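Response regulator ChrA (PDB 4YN8) probably binds DNA as the phosphorylation-controlled transcriptional regulator of a haem-sensing two-component system. Local coordinates at residues V33-S38 and K46-V51; D29-V34 and D112-T117; I148-N153 and R161-K166; H180-L185 and T191-A196. The protein carries 1 engineered substitution. All coordinates share one frame; numbering follows the deposited sequence. Where two conformers were deposited one is given.

Contact 1: residues V33-S38 and K46-V51; sequences VVAEAS and KGIDVV
Ile48 lays its CD1 methyl over the CG2 methyl of Val34 and the CB of Ala35. The contact belongs to the CheY-like receiver domain, an open alpha/beta fold with a parallel central sheet. Segment 33-38 lies on the edge strand 31-37. Segment 46-51 leads into strand 50-53. Strand 6-11 runs between these two in the sheet, so the contact reaches across it, and Met9 of that strand touches both Ala35 and Ile48.

Residues 39-45, which join the two segments, contain no helix. Ile48 lies just before its strand and is buried, whereas Val34 is exposed. CB of Ile48 does not aim straight at segment 33-38. With CG1 anti to the carbonyl carbon (chi1 -55°) and a second bend at chi2 (-57°), CD1 still arrives there. The side chains of Val34 and Ile48 pass alongside one another, pointing opposite ways.

Val34 and Ala35 both direct CB toward segment 46-51, although they are consecutive in a strand. The psi of -10° at Val34 interrupts the extended course. This is consistent with a beta bulge, and it lets two successive residues present methyls to one isoleucine.

Polar groups nearby are held elsewhere. Asp49 forms a salt bridge with Arg7, and Glu36 forms one with Arg18. The contact itself is apolar and small, burying 94 Å². Ala35 CB lies 4.1 Å from Ile48 CD1. Val34 CG2 is closer to the same methyl, at 3.5 Å from Ile48 CD1, shorter than a normal methyl-methyl contact.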
loop_
_atom_site.group_PDB
_atom_site.type_symbol
_atom_site.label_atom_id
_atom_site.label_comp_id
_atom_site.label_asym_id
_atom_site.label_seq_id
_atom_site.Cartn_x
_atom_site.Cartn_y
_atom_site.Cartn_z
ATOM N N VAL A 33 23.260 -13.196 -7.485
ATOM C CA VAL A 33 22.351 -13.526 -6.386
ATOM C C VAL A 33 23.054 -14.535 -5.497
ATOM O O VAL A 33 23.264 -15.698 -5.914
ATOM C CB VAL A 33 21.035 -14.057 -6.908
ATOM C CG1 VAL A 33 20.086 -14.480 -5.774
ATOM C CG2 VAL A 33 20.416 -12.952 -7.765
ATOM N N VAL A 34 23.501 -14.081 -4.355
ATOM C CA VAL A 34 24.232 -14.943 -3.397
ATOM C C VAL A 34 23.356 -15.606 -2.337
ATOM O O VAL A 34 23.830 -16.471 -1.618
ATOM C CB VAL A 34 25.357 -14.171 -2.710
ATOM C CG1 VAL A 34 26.310 -13.589 -3.745
ATOM C CG2 VAL A 34 24.798 -13.107 -1.810
ATOM N N ALA A 35 22.092 -15.209 -2.230
ATOM C CA ALA A 35 21.184 -15.702 -1.170
ATOM C C ALA A 35 19.747 -15.490 -1.627
ATOM O O ALA A 35 19.467 -14.515 -2.339
ATOM C CB ALA A 35 21.420 -14.972 0.137
ATOM N N GLU A 36 18.864 -16.393 -1.217
ATOM C CA GLU A 36 17.420 -16.231 -1.449
ATOM C C GLU A 36 16.658 -16.542 -0.193
ATOM O O GLU A 36 17.086 -17.405 0.612
ATOM C CB GLU A 36 16.990 -17.205 -2.529
ATOM C CG GLU A 36 17.464 -16.825 -3.912
ATOM C CD GLU A 36 17.044 -17.862 -4.947
ATOM O OE1 GLU A 36 15.820 -17.966 -5.284
ATOM O OE2 GLU A 36 17.943 -18.566 -5.439
ATOM N N ALA A 37 15.505 -15.928 -0.002
ATOM C CA ALA A 37 14.666 -16.273 1.106
ATOM C C ALA A 37 13.217 -16.161 0.682
ATOM O O ALA A 37 12.943 -15.512 -0.336
ATOM C CB ALA A 37 14.923 -15.366 2.300
ATOM N N SER A 38 12.332 -16.753 1.467
ATOM C CA SER A 38 10.890 -16.701 1.166
ATOM C C SER A 38 10.099 -15.713 2.072
ATOM O O SER A 38 8.881 -15.487 1.883
ATOM C CB SER A 38 10.354 -18.106 1.153
ATOM O OG SER A 38 10.373 -18.549 2.443
ATOM N N LYS A 46 25.204 -10.582 6.266
ATOM C CA LYS A 46 26.659 -10.500 6.102
ATOM C C LYS A 46 27.025 -10.905 4.699
ATOM O O LYS A 46 26.612 -11.963 4.197
ATOM C CB LYS A 46 27.358 -11.428 7.100
ATOM C CG LYS A 46 28.856 -11.507 6.922
ATOM C CD LYS A 46 29.431 -12.303 8.086
ATOM C CE LYS A 46 30.939 -12.245 8.113
ATOM N NZ LYS A 46 31.407 -12.587 9.481
ATOM N N GLY A 47 27.790 -10.067 4.033
ATOM C CA GLY A 47 28.146 -10.332 2.650
ATOM C C GLY A 47 27.093 -9.936 1.603
ATOM O O GLY A 47 27.235 -10.270 0.436
ATOM N N ILE A 48 26.026 -9.283 2.047
ATOM C CA ILE A 48 24.932 -8.857 1.148
ATOM C C ILE A 48 25.036 -7.392 0.868
ATOM O O ILE A 48 24.994 -6.583 1.801
ATOM C CB ILE A 48 23.577 -9.118 1.776
ATOM C CG1 ILE A 48 23.418 -10.592 2.185
ATOM C CG2 ILE A 48 22.418 -8.627 0.871
ATOM C CD1 ILE A 48 23.604 -11.617 1.114
ATOM N N ASP A 49 25.185 -7.049 -0.405
ATOM C CA ASP A 49 25.320 -5.631 -0.816
ATOM C C ASP A 49 23.952 -4.931 -0.997
ATOM O O ASP A 49 23.807 -3.762 -0.655
ATOM C CB ASP A 49 26.064 -5.569 -2.126
ATOM C CG ASP A 49 27.539 -5.945 -2.012
ATOM O OD1 ASP A 49 28.158 -5.560 -0.992
ATOM O OD2 ASP A 49 28.060 -6.617 -2.934
ATOM N N VAL A 50 22.979 -5.679 -1.511
ATOM C CA VAL A 50 21.639 -5.156 -1.801
ATOM C C VAL A 50 20.624 -6.257 -1.469
ATOM O O VAL A 50 20.829 -7.402 -1.860
ATOM C CB VAL A 50 21.527 -4.783 -3.302
ATOM C CG1 VAL A 50 20.117 -4.367 -3.602
ATOM C CG2 VAL A 50 22.499 -3.621 -3.690
ATOM N N VAL A 51 19.559 -5.894 -0.789
ATOM C CA VAL A 51 18.427 -6.762 -0.635
ATOM C C VAL A 51 17.340 -6.374 -1.632
ATOM O O VAL A 51 16.930 -5.180 -1.673
ATOM C CB VAL A 51 17.851 -6.713 0.799
ATOM C CG1 VAL A 51 16.554 -7.477 0.895
ATOM C CG2 VAL A 51 18.845 -7.234 1.820
#

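Contact 2: residues D29-V34 and D112-T117; sequences DDITVV and DAVVAT. With MG (magnesium ion), chain I.
Ile31 holds CG1 anti to its carbonyl carbon (chi1 -58°), and an extended chi2 of 172° carries CD1 out to Val114. Val114 answers with CG1 anti to the backbone N (chi1 173°). The two side chains meet tip to tip. Ile31 CD1 is 3.9 Å from Val114 CG1 and equally near Val114 CB.

Beside this pair, the Asp30 side chain runs nearly perpendicular to that of Val115. Asp30 OD2 lies 4.0 Å from Val115 CG2, which is a simple touch. The polar partner of this carboxylate is His111, whose NE2 is hydrogen-bonded to Asp30 OD2 from the preceding turn of the same helix.

While the Ile31 side chain turns to the helix, its backbone serves a metal. Ile31 O binds a magnesium ion at 2.3 Å. Asp26 O and Phe28 O also bind it, and two waters bring the ligands to five. One of these waters is hydrogen-bonded to Thr32 OG1 at 3.0 Å. The ion thus ties the end of helix 15-26 to the start of strand 31-37.

Within the helix, Thr117 OG1 donates to Ala113 O at 2.7 Å. The Thr117 backbone N bonds the same oxygen from the opposite face of its carbonyl plane.

The contact joins the edge strand 31-37 of the receiver sheet to helix 107-119. Leu25 of helix 15-26 touches both Ile31 and Val114. Ile6 of strand 6-11 lies against Val114 and Val115, and Leu78 of strand 77-81 also touches Val114.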
loop_
_atom_site.group_PDB
_atom_site.type_symbol
_atom_site.label_atom_id
_atom_site.label_comp_id
_atom_site.label_asym_id
_atom_site.label_seq_id
_atom_site.Cartn_x
_atom_site.Cartn_y
_atom_site.Cartn_z
ATOM N N ASP A 29 26.518 -9.359 -15.857
ATOM C CA ASP A 29 27.902 -9.658 -15.455
ATOM C C ASP A 29 28.326 -9.042 -14.129
ATOM O O ASP A 29 29.326 -9.460 -13.525
ATOM C CB ASP A 29 28.883 -9.184 -16.540
ATOM C CG ASP A 29 28.732 -9.950 -17.842
ATOM O OD1 ASP A 29 28.367 -11.142 -17.797
ATOM O OD2 ASP A 29 28.984 -9.360 -18.921
ATOM N N ASP A 30 27.591 -8.027 -13.658
ATOM C CA ASP A 30 27.939 -7.277 -12.470
ATOM C C ASP A 30 27.006 -7.472 -11.278
ATOM O O ASP A 30 27.109 -6.725 -10.312
ATOM C CB ASP A 30 28.093 -5.781 -12.758
ATOM C CG ASP A 30 26.867 -5.151 -13.375
ATOM O OD1 ASP A 30 25.977 -5.900 -13.877
ATOM O OD2 ASP A 30 26.807 -3.891 -13.389
ATOM N N ILE A 31 26.133 -8.459 -11.401
ATOM C CA ILE A 31 25.213 -8.849 -10.359
ATOM C C ILE A 31 25.233 -10.339 -10.133
ATOM O O ILE A 31 25.088 -11.152 -11.073
ATOM C CB ILE A 31 23.770 -8.375 -10.683
ATOM C CG1 ILE A 31 23.730 -6.857 -10.856
ATOM C CG2 ILE A 31 22.794 -8.869 -9.572
ATOM C CD1 ILE A 31 22.408 -6.304 -11.363
ATOM N N THR A 32 25.263 -10.718 -8.872
ATOM C CA THR A 32 25.204 -12.107 -8.482
ATOM C C THR A 32 24.204 -12.285 -7.333
ATOM O O THR A 32 24.342 -11.628 -6.305
ATOM C CB THR A 32 26.562 -12.643 -7.986
ATOM O OG1 THR A 32 27.518 -12.613 -9.043
ATOM C CG2 THR A 32 26.425 -14.086 -7.593
ATOM N N VAL A 33 23.260 -13.196 -7.485
ATOM C CA VAL A 33 22.351 -13.526 -6.386
ATOM C C VAL A 33 23.054 -14.535 -5.497
ATOM O O VAL A 33 23.264 -15.698 -5.914
ATOM C CB VAL A 33 21.035 -14.057 -6.908
ATOM C CG1 VAL A 33 20.086 -14.480 -5.774
ATOM C CG2 VAL A 33 20.416 -12.952 -7.765
ATOM N N VAL A 34 23.501 -14.081 -4.355
ATOM C CA VAL A 34 24.232 -14.943 -3.397
ATOM C C VAL A 34 23.356 -15.606 -2.337
ATOM O O VAL A 34 23.830 -16.471 -1.618
ATOM C CB VAL A 34 25.357 -14.171 -2.710
ATOM C CG1 VAL A 34 26.310 -13.589 -3.745
ATOM C CG2 VAL A 34 24.798 -13.107 -1.810
ATOM N N ASP A 112 19.850 -1.344 -13.544
ATOM C CA ASP A 112 20.169 -0.023 -13.120
ATOM C C ASP A 112 19.674 0.293 -11.703
ATOM O O ASP A 112 20.360 1.043 -10.960
ATOM C CB ASP A 112 19.569 0.984 -14.096
ATOM C CG ASP A 112 20.286 0.961 -15.465
ATOM O OD1 ASP A 112 21.266 0.177 -15.671
ATOM O OD2 ASP A 112 19.821 1.714 -16.388
ATOM N N ALA A 113 18.499 -0.239 -11.363
ATOM C CA ALA A 113 17.951 -0.103 -9.982
ATOM C C ALA A 113 18.819 -0.796 -8.929
ATOM O O ALA A 113 19.071 -0.247 -7.851
ATOM C CB ALA A 113 16.525 -0.597 -9.898
ATOM N N VAL A 114 19.332 -1.970 -9.262
ATOM C CA VAL A 114 20.278 -2.626 -8.353
ATOM C C VAL A 114 21.554 -1.831 -8.170
ATOM O O VAL A 114 22.046 -1.610 -7.032
ATOM C CB VAL A 114 20.564 -4.065 -8.782
ATOM C CG1 VAL A 114 21.658 -4.670 -7.931
ATOM C CG2 VAL A 114 19.275 -4.907 -8.691
ATOM N N VAL A 115 22.113 -1.342 -9.246
ATOM C CA VAL A 115 23.305 -0.541 -9.112
ATOM C C VAL A 115 23.078 0.728 -8.329
ATOM O O VAL A 115 23.873 1.100 -7.464
ATOM C CB VAL A 115 23.901 -0.206 -10.524
ATOM C CG1 VAL A 115 25.010 0.823 -10.382
ATOM C CG2 VAL A 115 24.399 -1.471 -11.228
ATOM N N ALA A 116 21.989 1.436 -8.616
ATOM C CA ALA A 116 21.642 2.680 -7.903
ATOM C C ALA A 116 21.480 2.452 -6.424
ATOM O O ALA A 116 21.987 3.190 -5.612
ATOM C CB ALA A 116 20.353 3.238 -8.440
ATOM N N THR A 117 20.822 1.343 -6.090
ATOM C CA THR A 117 20.577 0.985 -4.683
ATOM C C THR A 117 21.889 0.734 -3.974
ATOM O O THR A 117 22.074 1.199 -2.847
ATOM C CB THR A 117 19.649 -0.228 -4.605
ATOM O OG1 THR A 117 18.393 0.116 -5.236
ATOM C CG2 THR A 117 19.332 -0.628 -3.140
HETATM MG MG MG I . 25.920 -12.377 -12.857
HETATM O O HOH W 1 28.037 -11.662 -11.808
HETATM O O HOH W 2 27.165 -13.348 -14.476
#

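Contact 3: residues I148-N153 and R161-K166; sequences IEILQN and RQLAAK
The flat group that touches across this contact is the side-chain amide of Asn153, and Lys166 comes to its outer end. The two side chains cross obliquely. Lys166 has CG anti to its backbone N (chi1 -173°), and the extended chain beyond brings its CD, CE and NZ past the outer end of the Asn153 amide. As modelled, Asn153 ND2 is 2.8 Å from Lys166 NZ, but the orientation of the amide is doubtful.

Leu163 meets the stem of Asn153 rather than the amide. Leu163 CD2 lies 3.3 Å from Asn153 CB, a close approach. The same methyl also comes near the backbone of the partner helix, with Leu163 CD2 4.2 Å from Ile150 O. The other branch makes only a loose touch: Leu163 CD1 is 4.4 Å from Ile150 CG2. CB of Asn153 points toward helix 160-167.

The contact lies in the LuxR-type helix-turn-helix domain. It packs the first helix of that domain, 145-155, against helix 160-167. In this family the latter is the first helix of the helix-turn-helix, and 171-185 is the probable recognition helix. The axes of the two segments approach to 10.9 Å, with 126° between their N-to-C directions.

Ile150 is also covered by His177 and Leu178 of helix 171-185. It thus reaches both helices of the motif. Asn153, Leu163 and Ile150 are buried, while Lys166 is exposed and also touches Leu158 in the connecting loop.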
loop_
_atom_site.group_PDB
_atom_site.type_symbol
_atom_site.label_atom_id
_atom_site.label_comp_id
_atom_site.label_asym_id
_atom_site.label_seq_id
_atom_site.Cartn_x
_atom_site.Cartn_y
_atom_site.Cartn_z
ATOM N N ILE A 148 -29.429 11.484 1.918
ATOM C CA ILE A 148 -29.864 12.886 2.015
ATOM C C ILE A 148 -31.165 12.987 2.798
ATOM O O ILE A 148 -31.317 13.833 3.682
ATOM C CB ILE A 148 -30.061 13.505 0.617
ATOM C CG1 ILE A 148 -28.735 13.596 -0.161
ATOM C CG2 ILE A 148 -30.792 14.846 0.722
ATOM C CD1 ILE A 148 -27.639 14.336 0.579
ATOM N N GLU A 149 -32.083 12.053 2.530
ATOM C CA GLU A 149 -33.344 11.994 3.245
ATOM C C GLU A 149 -33.137 11.765 4.687
ATOM O O GLU A 149 -33.772 12.419 5.536
ATOM C CB GLU A 149 -34.195 10.828 2.694
ATOM C CG GLU A 149 -35.590 10.748 3.250
ATOM C CD GLU A 149 -36.375 9.571 2.637
ATOM O OE1 GLU A 149 -35.753 8.520 2.301
ATOM O OE2 GLU A 149 -37.605 9.681 2.528
ATOM N N ILE A 150 -32.230 10.856 5.045
ATOM C CA ILE A 150 -31.953 10.658 6.448
ATOM C C ILE A 150 -31.396 11.922 7.094
ATOM O O ILE A 150 -31.794 12.262 8.225
ATOM C CB ILE A 150 -30.995 9.456 6.641
ATOM C CG1 ILE A 150 -31.790 8.145 6.428
ATOM C CG2 ILE A 150 -30.375 9.432 8.004
ATOM C CD1 ILE A 150 -30.904 6.944 6.324
ATOM N N LEU A 151 -30.432 12.552 6.433
ATOM C CA LEU A 151 -29.869 13.826 7.006
ATOM C C LEU A 151 -30.933 14.901 7.208
ATOM O O LEU A 151 -30.950 15.582 8.274
ATOM C CB LEU A 151 -28.734 14.330 6.142
ATOM C CG LEU A 151 -27.456 13.533 6.280
ATOM C CD1 LEU A 151 -26.606 13.821 5.040
ATOM C CD2 LEU A 151 -26.707 13.884 7.561
ATOM N N GLN A 152 -31.819 15.057 6.239
ATOM C CA GLN A 152 -32.898 16.082 6.312
ATOM C C GLN A 152 -33.792 15.789 7.509
ATOM O O GLN A 152 -34.259 16.709 8.214
ATOM C CB GLN A 152 -33.692 16.109 5.037
ATOM C CG GLN A 152 -32.890 16.716 3.904
ATOM C CD GLN A 152 -33.528 16.625 2.577
ATOM O OE1 GLN A 152 -34.275 15.676 2.272
ATOM N NE2 GLN A 152 -33.348 17.653 1.792
ATOM N N ASN A 153 -34.049 14.507 7.769
ATOM C CA ASN A 153 -34.820 14.167 8.979
ATOM C C ASN A 153 -34.042 14.237 10.282
ATOM O O ASN A 153 -34.619 14.614 11.334
ATOM C CB ASN A 153 -35.516 12.796 8.783
ATOM C CG ASN A 153 -36.643 12.863 7.777
ATOM O OD1 ASN A 153 -36.487 12.620 6.572
ATOM N ND2 ASN A 153 -37.768 13.257 8.244
ATOM N N ARG A 161 -35.330 5.723 16.130
ATOM C CA ARG A 161 -36.635 5.062 16.106
ATOM C C ARG A 161 -37.625 5.866 15.304
ATOM O O ARG A 161 -38.431 5.329 14.560
ATOM C CB ARG A 161 -37.219 4.843 17.516
ATOM C CG ARG A 161 -38.543 4.063 17.516
ATOM C CD ARG A 161 -39.318 4.060 18.860
ATOM N NE ARG A 161 -39.555 5.414 19.417
ATOM C CZ ARG A 161 -40.293 6.388 18.851
ATOM N NH1 ARG A 161 -40.910 6.225 17.666
ATOM N NH2 ARG A 161 -40.408 7.557 19.478
ATOM N N GLN A 162 -37.578 7.182 15.451
ATOM C CA GLN A 162 -38.477 8.015 14.707
ATOM C C GLN A 162 -38.198 7.981 13.210
ATOM O O GLN A 162 -39.125 8.068 12.387
ATOM C CB GLN A 162 -38.388 9.458 15.235
ATOM C CG GLN A 162 -39.125 9.630 16.561
ATOM C CD GLN A 162 -38.855 10.974 17.185
ATOM O OE1 GLN A 162 -37.727 11.448 17.206
ATOM N NE2 GLN A 162 -39.869 11.548 17.756
ATOM N N LEU A 163 -36.917 7.903 12.869
ATOM C CA LEU A 163 -36.477 7.814 11.490
ATOM C C LEU A 163 -36.986 6.533 10.898
ATOM O O LEU A 163 -37.478 6.538 9.806
ATOM C CB LEU A 163 -34.944 7.823 11.374
ATOM C CG LEU A 163 -34.234 9.157 11.609
ATOM C CD1 LEU A 163 -32.724 9.032 11.672
ATOM C CD2 LEU A 163 -34.639 10.107 10.515
ATOM N N ALA A 164 -36.850 5.439 11.636
ATOM C CA ALA A 164 -37.315 4.135 11.163
ATOM C C ALA A 164 -38.793 4.170 10.876
ATOM O O ALA A 164 -39.251 3.688 9.831
ATOM C CB ALA A 164 -36.978 3.070 12.195
ATOM N N ALA A 165 -39.553 4.759 11.788
ATOM C CA ALA A 165 -41.000 4.785 11.658
ATOM C C ALA A 165 -41.426 5.645 10.461
ATOM O O ALA A 165 -42.298 5.265 9.660
ATOM C CB ALA A 165 -41.601 5.297 12.952
ATOM N N LYS A 166 -40.767 6.787 10.290
ATOM C CA LYS A 166 -41.126 7.703 9.232
ATOM C C LYS A 166 -40.741 7.211 7.846
ATOM O O LYS A 166 -41.491 7.403 6.864
ATOM C CB LYS A 166 -40.492 9.057 9.540
ATOM C CG LYS A 166 -40.953 10.125 8.574
ATOM C CD LYS A 166 -40.437 11.498 8.943
ATOM C CE LYS A 166 -40.768 12.479 7.818
ATOM N NZ LYS A 166 -40.487 13.834 8.356
#

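Contact 4: residues H180-L185 and T191-A196; sequences HIYSKL and TAAITA. With SO4 (sulfate ion), chain D.
Tyr182 and Leu185 carry the touch of segment 180-185 on segment 191-196, in the LuxR-type helix-turn-helix domain. Helix 171-185, the probable recognition helix of this family, packs here on the last helix of the domain, 190-199. The segment axes come within 10.0 Å and their directions differ by 52°.

His180 comes first and points elsewhere; in one of its two conformers, ND1 is hydrogen-bonded to Glu147. Ile181 packs on Glu147 of helix 145-155.

Tyr182 holds CG anti to the carbonyl carbon (chi1 -69°), which brings the ring near the other helix. Ala193 CB approaches the ring obliquely, 3.7 Å from Tyr182 CE1. Beyond the ring, the hydroxyl has its own partner. Tyr182 OH donates to O1 of a sulfate ion at 2.6 Å, with O1 at the ring edge and in its plane. Arg190 N, at the start of helix 190-199, also bonds this sulfate. The anion is probably from the crystallisation liquor, yet it links the two helices here.

Farther along, Leu185 points toward helix 190-199 and is buried between two alanines one turn apart. Both Ala193 and Ala196 direct CB back toward it. Their small side chains let the backbones come near: the CA atoms of Leu185 and Ala196 are 6.3 Å apart. Leu185 CB faces Ala196 CB at 4.2 Å. Leu185 CD1 extends to the other alanine and sits 3.6 Å from the carbonyl oxygen Ala193 O.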
loop_
_atom_site.group_PDB
_atom_site.type_symbol
_atom_site.label_atom_id
_atom_site.label_comp_id
_atom_site.label_asym_id
_atom_site.label_seq_id
_atom_site.Cartn_x
_atom_site.Cartn_y
_atom_site.Cartn_z
ATOM N N HIS A 180 -22.342 5.001 7.301
ATOM C CA HIS A 180 -21.775 5.350 6.032
ATOM C C HIS A 180 -21.773 6.860 5.872
ATOM O O HIS A 180 -20.804 7.424 5.379
ATOM C CB HIS A 180 -22.526 4.730 4.887
ATOM C CG HIS A 180 -21.803 4.840 3.585
ATOM N ND1 HIS A 180 -22.341 5.471 2.484
ATOM C CD2 HIS A 180 -20.569 4.415 3.210
ATOM C CE1 HIS A 180 -21.485 5.408 1.481
ATOM N NE2 HIS A 180 -20.396 4.784 1.898
ATOM N N ILE A 181 -22.853 7.506 6.320
ATOM C CA ILE A 181 -22.946 8.973 6.176
ATOM C C ILE A 181 -21.848 9.646 6.991
ATOM O O ILE A 181 -21.164 10.595 6.489
ATOM C CB ILE A 181 -24.361 9.460 6.637
ATOM C CG1 ILE A 181 -25.434 9.084 5.638
ATOM C CG2 ILE A 181 -24.370 10.955 6.898
ATOM C CD1 ILE A 181 -26.837 9.021 6.229
ATOM N N TYR A 182 -21.650 9.198 8.221
ATOM C CA TYR A 182 -20.660 9.806 9.118
ATOM C C TYR A 182 -19.277 9.658 8.543
ATOM O O TYR A 182 -18.437 10.565 8.617
ATOM C CB TYR A 182 -20.704 9.136 10.502
ATOM C CG TYR A 182 -21.934 9.389 11.341
ATOM C CD1 TYR A 182 -22.959 10.229 10.926
ATOM C CD2 TYR A 182 -22.073 8.776 12.571
ATOM C CE1 TYR A 182 -24.091 10.416 11.709
ATOM C CE2 TYR A 182 -23.176 8.985 13.350
ATOM C CZ TYR A 182 -24.196 9.775 12.907
ATOM O OH TYR A 182 -25.309 9.943 13.692
ATOM N N SER A 183 -19.026 8.511 7.937
ATOM C CA SER A 183 -17.736 8.286 7.278
ATOM C C SER A 183 -17.530 9.285 6.108
ATOM O O SER A 183 -16.492 9.940 6.037
ATOM C CB SER A 183 -17.604 6.815 6.878
ATOM O OG SER A 183 -16.675 6.655 5.825
ATOM N N LYS A 184 -18.530 9.463 5.253
ATOM C CA LYS A 184 -18.471 10.392 4.125
ATOM C C LYS A 184 -18.292 11.848 4.561
ATOM O O LYS A 184 -17.634 12.639 3.860
ATOM C CB LYS A 184 -19.744 10.303 3.274
ATOM C CG LYS A 184 -20.071 8.916 2.745
ATOM C CD LYS A 184 -19.186 8.572 1.591
ATOM C CE LYS A 184 -19.739 9.180 0.321
ATOM N NZ LYS A 184 -18.668 9.216 -0.696
ATOM N N LEU A 185 -18.924 12.195 5.668
ATOM C CA LEU A 185 -18.884 13.567 6.227
ATOM C C LEU A 185 -17.667 13.857 7.099
ATOM O O LEU A 185 -17.436 15.005 7.464
ATOM C CB LEU A 185 -20.173 13.850 7.008
ATOM C CG LEU A 185 -21.432 13.841 6.133
ATOM C CD1 LEU A 185 -22.632 14.187 7.005
ATOM C CD2 LEU A 185 -21.343 14.806 4.976
ATOM N N THR A 191 -25.086 15.286 15.686
ATOM C CA THR A 191 -24.991 16.745 15.718
ATOM C C THR A 191 -23.921 17.270 14.768
ATOM O O THR A 191 -24.194 18.203 14.015
ATOM C CB THR A 191 -24.677 17.262 17.117
ATOM O OG1 THR A 191 -25.671 16.768 17.986
ATOM C CG2 THR A 191 -24.754 18.769 17.138
ATOM N N ALA A 192 -22.767 16.617 14.742
ATOM C CA ALA A 192 -21.684 17.017 13.864
ATOM C C ALA A 192 -22.040 16.729 12.398
ATOM O O ALA A 192 -21.593 17.446 11.491
ATOM C CB ALA A 192 -20.388 16.309 14.219
ATOM N N ALA A 193 -22.791 15.639 12.175
ATOM C CA ALA A 193 -23.259 15.326 10.841
ATOM C C ALA A 193 -24.152 16.419 10.270
ATOM O O ALA A 193 -24.073 16.753 9.083
ATOM C CB ALA A 193 -24.016 14.012 10.809
ATOM N N ILE A 194 -25.029 16.932 11.092
ATOM C CA ILE A 194 -25.903 17.996 10.638
ATOM C C ILE A 194 -25.091 19.248 10.303
ATOM O O ILE A 194 -25.314 19.857 9.250
ATOM C CB ILE A 194 -27.003 18.348 11.660
ATOM C CG1 ILE A 194 -27.997 17.179 11.815
ATOM C CG2 ILE A 194 -27.765 19.616 11.250
ATOM C CD1 ILE A 194 -28.711 16.859 10.514
ATOM N N THR A 195 -24.188 19.630 11.195
ATOM C CA THR A 195 -23.279 20.765 10.897
ATOM C C THR A 195 -22.496 20.564 9.600
ATOM O O THR A 195 -22.450 21.472 8.754
ATOM C CB THR A 195 -22.299 20.987 12.054
ATOM O OG1 THR A 195 -23.074 21.252 13.211
ATOM C CG2 THR A 195 -21.388 22.144 11.796
ATOM N N ALA A 196 -21.922 19.393 9.395
ATOM C CA ALA A 196 -21.182 19.145 8.175
ATOM C C ALA A 196 -22.087 19.182 6.943
ATOM O O ALA A 196 -21.700 19.688 5.904
ATOM C CB ALA A 196 -20.438 17.822 8.232
HETATM S S SO4 D . -25.157 9.113 17.118
HETATM O O1 SO4 D . -25.955 8.821 15.892
HETATM O O2 SO4 D . -25.828 8.631 18.318
HETATM O O3 SO4 D . -23.936 8.386 16.784
HETATM O O4 SO4 D . -24.889 10.525 17.404
#

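How the contacts relate
The four contacts fall into two groups, one in each domain. Contacts 1 and 2 share strand 31-37 of the receiver sheet, and their centres are 11 Å apart. Val50 CG1 of contact 1 lies 3.8 Å from Thr117 CG2 of contact 2. The magnesium ion of contact 2 is distinct from the one bound by Asp12, His14 and Asp54, which, as in other receiver domains, probably marks the phosphorylation pocket. Contacts 3 and 4 share the core of the helix-turn-helix domain, with centres 14 Å apart. Leu151 joins them, reaching Ile181, Leu185 and Ile194. The two groups lie on opposite sides of the chain's centre. Nearest atoms of contacts 1 and 4 are about 34 Å apart.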